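Local coordinates for protein iron superoxide dismutase (Trypanosoma cruzi, PDB 2GPC) that probably catalyses the dismutation of superoxide to oxygen and hydrogen peroxide at a bound iron ion, at residues A[110-115]-A[136-141]; A[154-159]-A[188-193]; A[2-7]-A[34-39]; A[130-135]-A[150-155]. All coordinates share one frame; numbering follows the deposited sequence.

Contact 1: A[110-115]-A[136-141]; sequences EEFTNV and LKVYQT
Val138 and Val115 meet tip to tip where helix 105-118 packs on strand 135-142. The strand lies at the edge of the three-stranded antiparallel sheet in the C-terminal domain of an iron/manganese superoxide dismutase. This is alpha/beta packing. The axes of segments 110-115 and 136-141 run nearly parallel, 4° apart, with a closest approach of 8.6 Å.

Val138 is the hub, and its two methyls do different work. CG1 stands anti to the backbone N and comes within 3.7 Å of Val115 CG2. CG2 turns to Phe112 and sits 4.0 Å from Phe112 CB, at the edge of the ring and near its plane. The ring itself runs inward, where it meets Trp182 and touches Ala125 and Cys159.

Glu111 runs alongside Val138, pointing the other way. Its chain is extended, and CG passes 4.0 Å from Val138 CB. The carboxylate then reaches a water, which donates to Glu111 OE2 at 2.7 Å and accepts from Val138 N. Lys137 and Tyr139 bond to strand 123-130 through their backbones. The water thus serves an N-H on the outer side of the edge strand.

At the far end Val115 and Gln140 cross obliquely. Val115 CG1 rests 3.7 Å from Gln140 CB and also lies against the amide carbon. The tip of Gln140 is polar and has its own partners: OE1 is hydrogen-bonded to His119 ND1. A second water joins helix to strand, donating to Gln140 OE1 at 2.8 Å and to Val115 O at 2.7 Å.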
loop_
_atom_site.group_PDB
_atom_site.type_symbol
_atom_site.label_atom_id
_atom_site.label_comp_id
_atom_site.label_asym_id
_atom_site.label_seq_id
_atom_site.Cartn_x
_atom_site.Cartn_y
_atom_site.Cartn_z
ATOM N N GLU A 110 6.853 20.004 10.060
ATOM C CA GLU A 110 5.712 20.210 9.185
ATOM C C GLU A 110 5.944 19.557 7.813
ATOM O O GLU A 110 5.043 18.917 7.278
ATOM C CB GLU A 110 5.386 21.706 9.027
ATOM C CG GLU A 110 4.268 22.016 8.025
ATOM C CD GLU A 110 2.863 21.746 8.565
ATOM O OE1 GLU A 110 2.726 21.176 9.677
ATOM O OE2 GLU A 110 1.879 22.113 7.875
ATOM N N GLU A 111 7.136 19.718 7.246
ATOM C CA GLU A 111 7.419 19.176 5.920
ATOM C C GLU A 111 7.430 17.637 5.938
ATOM O O GLU A 111 6.841 17.010 5.072
ATOM C CB GLU A 111 8.733 19.735 5.378
ATOM C CG GLU A 111 9.071 19.292 3.962
ATOM C CD GLU A 111 10.334 19.940 3.418
ATOM O OE1 GLU A 111 10.839 20.913 4.026
ATOM O OE2 GLU A 111 10.815 19.482 2.361
ATOM N N PHE A 112 8.071 17.042 6.938
ATOM C CA PHE A 112 8.127 15.584 7.056
ATOM C C PHE A 112 6.734 15.001 7.302
ATOM O O PHE A 112 6.347 14.038 6.641
ATOM C CB PHE A 112 9.118 15.176 8.162
ATOM C CG PHE A 112 9.322 13.687 8.294
ATOM C CD1 PHE A 112 8.376 12.895 8.928
ATOM C CD2 PHE A 112 10.477 13.079 7.803
ATOM C CE1 PHE A 112 8.569 11.510 9.065
ATOM C CE2 PHE A 112 10.672 11.701 7.932
ATOM C CZ PHE A 112 9.719 10.919 8.577
ATOM N N THR A 113 5.985 15.604 8.226
ATOM C CA THR A 113 4.603 15.199 8.527
ATOM C C THR A 113 3.736 15.182 7.282
ATOM O O THR A 113 3.091 14.189 6.992
ATOM C CB THR A 113 3.965 16.154 9.551
ATOM O OG1 THR A 113 4.677 16.096 10.792
ATOM C CG2 THR A 113 2.534 15.734 9.912
ATOM N N ASN A 114 3.735 16.274 6.541
ATOM C CA ASN A 114 2.877 16.369 5.364
ATOM C C ASN A 114 3.255 15.363 4.272
ATOM O O ASN A 114 2.376 14.786 3.631
ATOM C CB ASN A 114 2.844 17.806 4.849
ATOM C CG ASN A 114 2.129 18.747 5.823
ATOM O OD1 ASN A 114 1.342 18.305 6.677
ATOM N ND2 ASN A 114 2.392 20.041 5.696
ATOM N N VAL A 115 4.549 15.130 4.087
ATOM C CA VAL A 115 5.012 14.069 3.187
ATOM C C VAL A 115 4.569 12.670 3.683
ATOM O O VAL A 115 4.046 11.873 2.921
ATOM C CB VAL A 115 6.560 14.118 3.013
ATOM C CG1 VAL A 115 7.093 12.854 2.377
ATOM C CG2 VAL A 115 6.961 15.324 2.182
ATOM N N LEU A 136 20.313 18.935 4.546
ATOM C CA LEU A 136 19.304 17.949 4.912
ATOM C C LEU A 136 18.058 18.151 4.049
ATOM O O LEU A 136 17.736 19.280 3.672
ATOM C CB LEU A 136 18.965 18.042 6.400
ATOM C CG LEU A 136 19.809 17.164 7.334
ATOM C CD1 LEU A 136 21.284 17.154 6.962
ATOM C CD2 LEU A 136 19.626 17.585 8.777
ATOM N N LYS A 137 17.382 17.047 3.721
ATOM C CA LYS A 137 16.168 17.079 2.908
ATOM C C LYS A 137 15.154 16.028 3.374
ATOM O O LYS A 137 15.530 14.948 3.829
ATOM C CB LYS A 137 16.501 16.807 1.439
ATOM C CG LYS A 137 17.321 17.893 0.762
ATOM C CD LYS A 137 17.688 17.456 -0.646
ATOM C CE LYS A 137 18.542 18.489 -1.364
ATOM N NZ LYS A 137 18.938 17.949 -2.693
ATOM N N VAL A 138 13.874 16.365 3.256
ATOM C CA VAL A 138 12.795 15.410 3.431
ATOM C C VAL A 138 12.581 14.791 2.063
ATOM O O VAL A 138 12.580 15.490 1.040
ATOM C CB VAL A 138 11.498 16.073 3.932
ATOM C CG1 VAL A 138 10.288 15.131 3.767
ATOM C CG2 VAL A 138 11.645 16.499 5.367
ATOM N N TYR A 139 12.381 13.484 2.062
ATOM C CA TYR A 139 12.430 12.662 0.865
ATOM C C TYR A 139 11.466 11.498 1.077
ATOM O O TYR A 139 11.367 10.991 2.172
ATOM C CB TYR A 139 13.863 12.159 0.720
ATOM C CG TYR A 139 14.141 11.278 -0.469
ATOM C CD1 TYR A 139 14.015 11.764 -1.767
ATOM C CD2 TYR A 139 14.557 9.965 -0.294
ATOM C CE1 TYR A 139 14.287 10.964 -2.855
ATOM C CE2 TYR A 139 14.830 9.161 -1.377
ATOM C CZ TYR A 139 14.694 9.670 -2.650
ATOM O OH TYR A 139 14.966 8.872 -3.727
ATOM N N GLN A 140 10.729 11.098 0.052
ATOM C CA GLN A 140 9.857 9.930 0.164
ATOM C C GLN A 140 10.231 8.888 -0.876
ATOM O O GLN A 140 10.714 9.218 -1.965
ATOM C CB GLN A 140 8.394 10.329 0.006
ATOM C CG GLN A 140 8.025 10.882 -1.362
ATOM C CD GLN A 140 6.784 11.736 -1.300
ATOM O OE1 GLN A 140 5.720 11.266 -0.888
ATOM N NE2 GLN A 140 6.920 13.006 -1.667
ATOM N N THR A 141 10.041 7.624 -0.526
ATOM C CA THR A 141 10.150 6.557 -1.510
ATOM C C THR A 141 8.832 5.813 -1.591
ATOM O O THR A 141 8.037 5.815 -0.647
ATOM C CB THR A 141 11.329 5.615 -1.205
ATOM O OG1 THR A 141 11.177 4.997 0.086
ATOM C CG2 THR A 141 12.629 6.389 -1.124
HETATM O O HOH W 1 13.449 19.013 1.866
HETATM O O HOH W 2 3.636 12.656 0.417
#

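Contact 2: A[154-159]-A[188-193]; sequences KPLLTC and KNVERQ
Strand 154-159 and helix 188-193 run nearly antiparallel, at 159°, with axes 7.3 Å apart at their closest and the CA atoms of Leu156 and Val190 separated by 5.0 Å. Here the last helix, 187-193, packs on strand 153-160, an outermost strand of the chain's three-stranded antiparallel sheet in the C-terminal domain. The strand carries a classic beta bulge, since Leu156 and Leu157 both lie opposite Leu127. Both of these leucines pack on Val190. Leu156 CB is 4.0 Å from Val190 CG1. Leu157 CD1 comes at the other branch, 3.8 Å from Val190 CG2. That same CG2 methyl also rests on the carbonyl O of Leu156.

Gln193 covers the other end. Its CB lies 3.6 Å from Leu156 CD2, the two side chains lying alongside and oppositely directed. Gln193 CG is anti to the carbonyl carbon (chi1 -50°), and the chain bends at chi2 to set CD. NE2 makes a weak bond to Asn189 O. OE1 accepts a hydrogen bond from a water that also donates to Pro155 O.

Lys154 wraps its chain round Gln193 O. NZ gives that oxygen only a weak bond, 3.4 Å long, while its stronger partner is the C-terminal carboxylate of Leu194.

Around this contact, Leu156 touches Leu127 of strand 123-130, Pro155 meets Phe77 of helix 63-80, and Leu157 reaches Phe181 of helix 174-184.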
loop_
_atom_site.group_PDB
_atom_site.type_symbol
_atom_site.label_atom_id
_atom_site.label_comp_id
_atom_site.label_asym_id
_atom_site.label_seq_id
_atom_site.Cartn_x
_atom_site.Cartn_y
_atom_site.Cartn_z
ATOM N N LYS A 154 22.401 10.161 2.100
ATOM C CA LYS A 154 22.622 9.395 3.324
ATOM C C LYS A 154 21.364 9.365 4.208
ATOM O O LYS A 154 20.859 10.409 4.618
ATOM C CB LYS A 154 23.796 9.968 4.121
ATOM C CG LYS A 154 24.187 9.144 5.347
ATOM C CD LYS A 154 25.704 9.057 5.538
ATOM C CE LYS A 154 26.345 10.433 5.728
ATOM N NZ LYS A 154 27.504 10.378 6.693
ATOM N N PRO A 155 20.850 8.176 4.498
ATOM C CA PRO A 155 19.632 8.074 5.305
ATOM C C PRO A 155 19.881 8.411 6.776
ATOM O O PRO A 155 20.860 7.963 7.365
ATOM C CB PRO A 155 19.192 6.621 5.110
ATOM C CG PRO A 155 20.390 5.883 4.684
ATOM C CD PRO A 155 21.343 6.860 4.060
ATOM N N LEU A 156 18.996 9.223 7.345
ATOM C CA LEU A 156 19.074 9.604 8.753
ATOM C C LEU A 156 17.915 9.066 9.596
ATOM O O LEU A 156 18.104 8.726 10.765
ATOM C CB LEU A 156 19.115 11.125 8.880
ATOM C CG LEU A 156 20.238 11.864 8.140
ATOM C CD1 LEU A 156 20.184 13.340 8.511
ATOM C CD2 LEU A 156 21.601 11.292 8.422
ATOM N N LEU A 157 16.730 8.995 9.001
ATOM C CA LEU A 157 15.504 8.646 9.705
ATOM C C LEU A 157 14.486 8.144 8.692
ATOM O O LEU A 157 14.416 8.672 7.597
ATOM C CB LEU A 157 14.930 9.901 10.387
ATOM C CG LEU A 157 13.723 9.799 11.308
ATOM C CD1 LEU A 157 14.109 9.123 12.618
ATOM C CD2 LEU A 157 13.143 11.189 11.589
ATOM N N THR A 158 13.701 7.135 9.050
ATOM C CA THR A 158 12.548 6.764 8.228
ATOM C C THR A 158 11.332 6.397 9.070
ATOM O O THR A 158 11.457 5.947 10.212
ATOM C CB THR A 158 12.889 5.627 7.240
ATOM O OG1 THR A 158 11.824 5.466 6.274
ATOM C CG2 THR A 158 13.010 4.272 7.951
ATOM N N CYS A 159 10.169 6.608 8.464
ATOM C CA CYS A 159 8.877 6.229 9.005
ATOM C C CYS A 159 8.131 5.461 7.931
ATOM O O CYS A 159 7.815 6.010 6.876
ATOM C CB CYS A 159 8.065 7.468 9.375
ATOM S SG CYS A 159 6.427 7.090 10.032
ATOM N N LYS A 188 19.186 9.977 18.808
ATOM C CA LYS A 188 20.524 9.402 18.992
ATOM C C LYS A 188 20.966 8.655 17.728
ATOM O O LYS A 188 22.115 8.787 17.280
ATOM C CB LYS A 188 20.561 8.471 20.210
ATOM C CG LYS A 188 20.396 9.196 21.544
ATOM C CD LYS A 188 19.908 8.286 22.666
ATOM C CE LYS A 188 20.834 7.098 22.906
ATOM N NZ LYS A 188 20.220 5.798 22.480
ATOM N N ASN A 189 20.053 7.884 17.138
ATOM C CA ASN A 189 20.356 7.193 15.887
ATOM C C ASN A 189 20.588 8.151 14.727
ATOM O O ASN A 189 21.505 7.953 13.939
ATOM C CB ASN A 189 19.261 6.197 15.512
ATOM C CG ASN A 189 19.726 5.196 14.466
ATOM O OD1 ASN A 189 19.247 5.193 13.327
ATOM N ND2 ASN A 189 20.653 4.335 14.853
ATOM N N VAL A 190 19.773 9.197 14.637
ATOM C CA VAL A 190 19.948 10.217 13.610
ATOM C C VAL A 190 21.359 10.826 13.702
ATOM O O VAL A 190 22.053 10.951 12.694
ATOM C CB VAL A 190 18.862 11.329 13.709
ATOM C CG1 VAL A 190 19.093 12.422 12.670
ATOM C CG2 VAL A 190 17.458 10.737 13.553
ATOM N N GLU A 191 21.783 11.167 14.912
ATOM C CA GLU A 191 23.105 11.743 15.122
ATOM C C GLU A 191 24.212 10.801 14.647
ATOM O O GLU A 191 25.173 11.247 14.046
ATOM C CB GLU A 191 23.318 12.087 16.593
ATOM C CG GLU A 191 24.613 12.836 16.855
ATOM C CD GLU A 191 24.734 13.334 18.283
ATOM O OE1 GLU A 191 23.792 13.148 19.075
ATOM O OE2 GLU A 191 25.789 13.913 18.622
ATOM N N ARG A 192 24.058 9.505 14.911
ATOM C CA ARG A 192 25.013 8.484 14.462
ATOM C C ARG A 192 25.156 8.380 12.940
ATOM O O ARG A 192 26.211 7.987 12.437
ATOM C CB ARG A 192 24.600 7.113 15.002
ATOM C CG ARG A 192 24.988 6.868 16.461
ATOM C CD ARG A 192 24.766 5.419 16.911
ATOM N NE ARG A 192 23.343 5.076 16.984
ATOM C CZ ARG A 192 22.603 5.050 18.102
ATOM N NH1 ARG A 192 23.121 5.337 19.293
ATOM N NH2 ARG A 192 21.319 4.717 18.029
ATOM N N GLN A 193 24.091 8.704 12.215
ATOM C CA GLN A 193 24.095 8.638 10.748
ATOM C C GLN A 193 24.659 9.879 10.043
ATOM O O GLN A 193 24.897 9.833 8.837
ATOM C CB GLN A 193 22.674 8.419 10.216
ATOM C CG GLN A 193 21.899 7.287 10.864
ATOM C CD GLN A 193 22.676 6.000 10.953
ATOM O OE1 GLN A 193 23.247 5.551 9.958
ATOM N NE2 GLN A 193 22.692 5.390 12.141
HETATM O O HOH W 3 22.859 6.155 7.327
#

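Contact 3: A[2-7]-A[34-39]; sequences FSIPPL and GYVTKL
Leu39 N bonds to Tyr35 O at 2.9 Å, a regular helical bond in the turn that carries Leu39 over the Phe2 ring. Leu39 CD2 sits above one face of that ring, 3.9 Å from its centroid and 18° off the normal. This is a CH-pi contact. The methyl is displaced toward the rim, on the side of Phe2 CD2 and CE2, and Leu39 CG also approaches those two atoms.

Val36, one turn before Leu39 on the helix, meets the N-terminal chain with both methyls. CG1 lies 3.4 Å from the carbonyl O of Phe2. Val36 CG2 presses on Ile4 CG2 at 3.5 Å, tighter than usual for two methyls. Ile4 CG1 is also close to the same Val36 methyl, at 4.0 Å.

The N-terminal segment is irregular and lies against helix 21-44 of the alpha-hairpin domain. Asn40 OD1 accepts a hydrogen bond from Phe2 N, and Tyr28 OH bonds to Pro5 O, while the Phe2 side chain also touches Ile54 and Ile57 of helix 54-60. Helices 21-44 and 63-80 carry the iron ligands His27 and His75, respectively, and beside the contact Tyr35 packs on Phe120 of the second subunit.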
loop_
_atom_site.group_PDB
_atom_site.type_symbol
_atom_site.label_atom_id
_atom_site.label_comp_id
_atom_site.label_asym_id
_atom_site.label_seq_id
_atom_site.Cartn_x
_atom_site.Cartn_y
_atom_site.Cartn_z
ATOM N N PHE A 2 20.818 -14.974 4.992
ATOM C CA PHE A 2 20.405 -13.652 5.451
ATOM C C PHE A 2 19.615 -13.753 6.746
ATOM O O PHE A 2 18.778 -14.652 6.916
ATOM C CB PHE A 2 19.578 -12.914 4.394
ATOM C CG PHE A 2 20.335 -12.617 3.140
ATOM C CD1 PHE A 2 21.315 -11.636 3.123
ATOM C CD2 PHE A 2 20.081 -13.330 1.975
ATOM C CE1 PHE A 2 22.022 -11.361 1.963
ATOM C CE2 PHE A 2 20.784 -13.063 0.811
ATOM C CZ PHE A 2 21.753 -12.076 0.804
ATOM N N SER A 3 19.915 -12.846 7.664
ATOM C CA SER A 3 19.116 -12.667 8.868
ATOM C C SER A 3 18.979 -11.177 9.164
ATOM O O SER A 3 19.619 -10.340 8.519
ATOM C CB SER A 3 19.719 -13.418 10.061
ATOM O OG SER A 3 20.927 -12.812 10.479
ATOM N N ILE A 4 18.116 -10.852 10.115
ATOM C CA ILE A 4 17.963 -9.478 10.577
ATOM C C ILE A 4 18.179 -9.402 12.080
ATOM O O ILE A 4 17.889 -10.365 12.815
ATOM C CB ILE A 4 16.584 -8.896 10.216
ATOM C CG1 ILE A 4 15.456 -9.819 10.694
ATOM C CG2 ILE A 4 16.510 -8.614 8.701
ATOM C CD1 ILE A 4 14.073 -9.193 10.571
ATOM N N PRO A 5 18.677 -8.255 12.539
ATOM C CA PRO A 5 18.886 -8.050 13.971
ATOM C C PRO A 5 17.540 -8.046 14.715
ATOM O O PRO A 5 16.514 -7.750 14.094
ATOM C CB PRO A 5 19.557 -6.671 14.050
ATOM C CG PRO A 5 19.926 -6.291 12.649
ATOM C CD PRO A 5 19.073 -7.081 11.738
ATOM N N PRO A 6 17.539 -8.388 16.003
ATOM C CA PRO A 6 16.325 -8.270 16.812
ATOM C C PRO A 6 15.868 -6.812 16.901
ATOM O O PRO A 6 16.665 -5.889 16.683
ATOM C CB PRO A 6 16.749 -8.804 18.205
ATOM C CG PRO A 6 18.233 -8.923 18.198
ATOM C CD PRO A 6 18.678 -8.925 16.772
ATOM N N LEU A 7 14.591 -6.614 17.202
ATOM C CA LEU A 7 14.089 -5.295 17.577
ATOM C C LEU A 7 15.027 -4.712 18.637
ATOM O O LEU A 7 15.397 -5.421 19.576
ATOM C CB LEU A 7 12.660 -5.395 18.116
ATOM C CG LEU A 7 11.548 -5.761 17.122
ATOM C CD1 LEU A 7 10.242 -6.035 17.870
ATOM C CD2 LEU A 7 11.327 -4.676 16.067
ATOM N N GLY A 34 9.318 -12.176 6.970
ATOM C CA GLY A 34 8.799 -12.751 5.742
ATOM C C GLY A 34 9.652 -12.362 4.549
ATOM O O GLY A 34 9.900 -13.192 3.678
ATOM N N TYR A 35 10.105 -11.108 4.512
ATOM C CA TYR A 35 11.015 -10.661 3.460
ATOM C C TYR A 35 12.336 -11.427 3.527
ATOM O O TYR A 35 12.898 -11.803 2.499
ATOM C CB TYR A 35 11.272 -9.152 3.554
ATOM C CG TYR A 35 10.074 -8.292 3.231
ATOM C CD1 TYR A 35 9.407 -8.429 2.018
ATOM C CD2 TYR A 35 9.613 -7.328 4.125
ATOM C CE1 TYR A 35 8.323 -7.640 1.695
ATOM C CE2 TYR A 35 8.509 -6.523 3.805
ATOM C CZ TYR A 35 7.883 -6.689 2.584
ATOM O OH TYR A 35 6.797 -5.933 2.247
ATOM N N VAL A 36 12.827 -11.661 4.740
ATOM C CA VAL A 36 14.060 -12.417 4.933
ATOM C C VAL A 36 13.901 -13.864 4.429
ATOM O O VAL A 36 14.766 -14.373 3.714
ATOM C CB VAL A 36 14.496 -12.427 6.421
ATOM C CG1 VAL A 36 15.702 -13.328 6.627
ATOM C CG2 VAL A 36 14.797 -11.023 6.905
ATOM N N THR A 37 12.791 -14.505 4.790
ATOM C CA THR A 37 12.481 -15.856 4.337
ATOM C C THR A 37 12.438 -15.926 2.803
ATOM O O THR A 37 13.082 -16.781 2.196
ATOM C CB THR A 37 11.146 -16.314 4.960
ATOM O OG1 THR A 37 11.296 -16.387 6.385
ATOM C CG2 THR A 37 10.754 -17.740 4.509
ATOM N N LYS A 38 11.732 -14.986 2.187
ATOM C CA LYS A 38 11.590 -14.936 0.732
ATOM C C LYS A 38 12.926 -14.693 0.019
ATOM O O LYS A 38 13.188 -15.283 -1.024
ATOM C CB LYS A 38 10.553 -13.873 0.324
ATOM C CG LYS A 38 9.103 -14.312 0.556
ATOM C CD LYS A 38 8.076 -13.243 0.148
ATOM C CE LYS A 38 7.765 -12.280 1.295
ATOM N NZ LYS A 38 6.472 -11.555 1.138
ATOM N N LEU A 39 13.783 -13.857 0.594
ATOM C CA LEU A 39 15.098 -13.586 -0.008
ATOM C C LEU A 39 16.032 -14.811 0.071
ATOM O O LEU A 39 16.791 -15.082 -0.858
ATOM C CB LEU A 39 15.770 -12.391 0.673
ATOM C CG LEU A 39 17.098 -11.937 0.044
ATOM C CD1 LEU A 39 16.926 -11.638 -1.452
ATOM C CD2 LEU A 39 17.662 -10.730 0.769
#

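Contact 4: A[130-135]-A[150-155]; sequences DTNSGK and EPNLKP
The carboxylate of Asp130 has Asn152 ND2 on one face and Asn132 N on the other, both bonded to OD1. The bond from Asn152 ND2 is 3.0 Å long and nearly straight, at 173°. It leaves in the plane of the Asn152 amide but meets OD1 from well above the carboxylate plane, the two planes being 60° apart. The amides of Asn132 and Asn152 are almost parallel, with Asn132 OD1 3.3 Å from Asn152 CB. The other carboxylate oxygen, Asp130 OD2, is partnered by Lys137.

The bond from Asn132 N closes an Asx turn in the hairpin loop between strands 123-130 and 135-142. A G1 beta bulge at Gly134 and Lys135 faces Asp130, whose O accepts from both Ser133 N and Gly134 N. Asp130 and Leu153, on adjacent strands, form an antiparallel non-hydrogen-bonded pair. Leu153 CD2 packs 3.8 Å from Asp130 CG. The type I turn from Glu150 to Leu153 leads into this strand.

Asn152 O is gripped twice by Thr131. Thr131 N donates at 2.8 Å, and Thr131 OG1, set between the backbone N and the carbonyl carbon (chi1 56°), donates at 3.0 Å.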
loop_
_atom_site.group_PDB
_atom_site.type_symbol
_atom_site.label_atom_id
_atom_site.label_comp_id
_atom_site.label_asym_id
_atom_site.label_seq_id
_atom_site.Cartn_x
_atom_site.Cartn_y
_atom_site.Cartn_z
ATOM N N ASP A 130 21.908 15.110 1.916
ATOM C CA ASP A 130 22.440 15.087 0.555
ATOM C C ASP A 130 23.911 15.480 0.598
ATOM O O ASP A 130 24.235 16.656 0.772
ATOM C CB ASP A 130 21.648 16.046 -0.336
ATOM C CG ASP A 130 22.005 15.918 -1.802
ATOM O OD1 ASP A 130 23.060 15.331 -2.142
ATOM O OD2 ASP A 130 21.279 16.401 -2.686
ATOM N N THR A 131 24.801 14.497 0.463
ATOM C CA THR A 131 26.244 14.750 0.559
ATOM C C THR A 131 26.817 15.486 -0.651
ATOM O O THR A 131 27.964 15.882 -0.617
ATOM C CB THR A 131 27.034 13.448 0.816
ATOM O OG1 THR A 131 26.752 12.477 -0.203
ATOM C CG2 THR A 131 26.591 12.796 2.106
ATOM N N ASN A 132 26.031 15.684 -1.708
ATOM C CA ASN A 132 26.427 16.615 -2.766
ATOM C C ASN A 132 26.561 18.061 -2.278
ATOM O O ASN A 132 27.379 18.810 -2.816
ATOM C CB ASN A 132 25.449 16.576 -3.944
ATOM C CG ASN A 132 25.437 15.232 -4.650
ATOM O OD1 ASN A 132 26.295 14.386 -4.409
ATOM N ND2 ASN A 132 24.462 15.033 -5.528
ATOM N N SER A 133 25.756 18.440 -1.283
ATOM C CA SER A 133 25.704 19.818 -0.763
ATOM C C SER A 133 25.908 19.962 0.762
ATOM O O SER A 133 26.243 21.047 1.237
ATOM C CB SER A 133 24.359 20.436 -1.127
ATOM O OG SER A 133 23.300 19.829 -0.391
ATOM N N GLY A 134 25.723 18.882 1.520
ATOM C CA GLY A 134 25.647 18.950 2.971
ATOM C C GLY A 134 24.259 19.248 3.527
ATOM O O GLY A 134 24.067 19.195 4.739
ATOM N N LYS A 135 23.285 19.534 2.662
ATOM C CA LYS A 135 21.962 19.995 3.111
ATOM C C LYS A 135 21.075 18.800 3.467
ATOM O O LYS A 135 21.099 17.768 2.787
ATOM C CB LYS A 135 21.277 20.856 2.034
ATOM C CG LYS A 135 20.906 22.282 2.478
ATOM C CD LYS A 135 22.130 23.179 2.575
ATOM C CE LYS A 135 21.777 24.669 2.533
ATOM N NZ LYS A 135 21.590 25.223 3.901
ATOM N N GLU A 150 20.240 6.113 -4.664
ATOM C CA GLU A 150 20.722 7.469 -4.916
ATOM C C GLU A 150 21.846 7.711 -3.900
ATOM O O GLU A 150 21.605 8.202 -2.799
ATOM C CB GLU A 150 19.577 8.478 -4.783
ATOM C CG GLU A 150 18.601 8.411 -5.956
ATOM C CD GLU A 150 17.350 9.260 -5.774
ATOM O OE1 GLU A 150 17.392 10.477 -6.036
ATOM O OE2 GLU A 150 16.309 8.703 -5.382
ATOM N N PRO A 151 23.065 7.293 -4.246
ATOM C CA PRO A 151 24.153 7.164 -3.259
ATOM C C PRO A 151 24.597 8.449 -2.548
ATOM O O PRO A 151 25.280 8.354 -1.534
ATOM C CB PRO A 151 25.317 6.604 -4.094
ATOM C CG PRO A 151 24.713 6.034 -5.264
ATOM C CD PRO A 151 23.506 6.866 -5.581
ATOM N N ASN A 152 24.257 9.609 -3.102
ATOM C CA ASN A 152 24.453 10.895 -2.421
ATOM C C ASN A 152 23.536 11.128 -1.202
ATOM O O ASN A 152 23.838 11.971 -0.359
ATOM C CB ASN A 152 24.253 12.052 -3.408
ATOM C CG ASN A 152 22.897 12.006 -4.089
ATOM O OD1 ASN A 152 22.558 11.010 -4.733
ATOM N ND2 ASN A 152 22.112 13.079 -3.946
ATOM N N LEU A 153 22.426 10.396 -1.109
ATOM C CA LEU A 153 21.417 10.647 -0.075
ATOM C C LEU A 153 21.587 9.735 1.133
ATOM O O LEU A 153 20.969 8.657 1.189
ATOM C CB LEU A 153 20.011 10.462 -0.652
ATOM C CG LEU A 153 19.598 11.302 -1.850
ATOM C CD1 LEU A 153 18.150 10.996 -2.202
ATOM C CD2 LEU A 153 19.790 12.796 -1.601
ATOM N N LYS A 154 22.401 10.161 2.100
ATOM C CA LYS A 154 22.622 9.395 3.324
ATOM C C LYS A 154 21.364 9.365 4.208
ATOM O O LYS A 154 20.859 10.409 4.618
ATOM C CB LYS A 154 23.796 9.968 4.121
ATOM C CG LYS A 154 24.187 9.144 5.347
ATOM C CD LYS A 154 25.704 9.057 5.538
ATOM C CE LYS A 154 26.345 10.433 5.728
ATOM N NZ LYS A 154 27.504 10.378 6.693
ATOM N N PRO A 155 20.850 8.176 4.498
ATOM C CA PRO A 155 19.632 8.074 5.305
ATOM C C PRO A 155 19.881 8.411 6.776
ATOM O O PRO A 155 20.860 7.963 7.365
ATOM C CB PRO A 155 19.192 6.621 5.110
ATOM C CG PRO A 155 20.390 5.883 4.684
ATOM C CD PRO A 155 21.343 6.860 4.060
#

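Contacts 1, 2 and 4 surround one sheet, whereas contact 3 belongs to the alpha-hairpin domain. Contact 4 lies at one end of the sheet and shares Lys154 and Pro155 with contact 2. It is joined to contact 1 by the salt bridge from Lys137 NZ to Asp130 OD2, 2.8 Å. Contacts 1 and 2 touch where Phe112 CZ lies 3.9 Å from Cys159 CB. Cys159 directly precedes the iron ligand Asp160. The centre of contact 3 is about 27 Å from that of contact 1. The iron lies between the domains, about 11 Å from the Ile4 side chain and about 14 Å from that of Phe112.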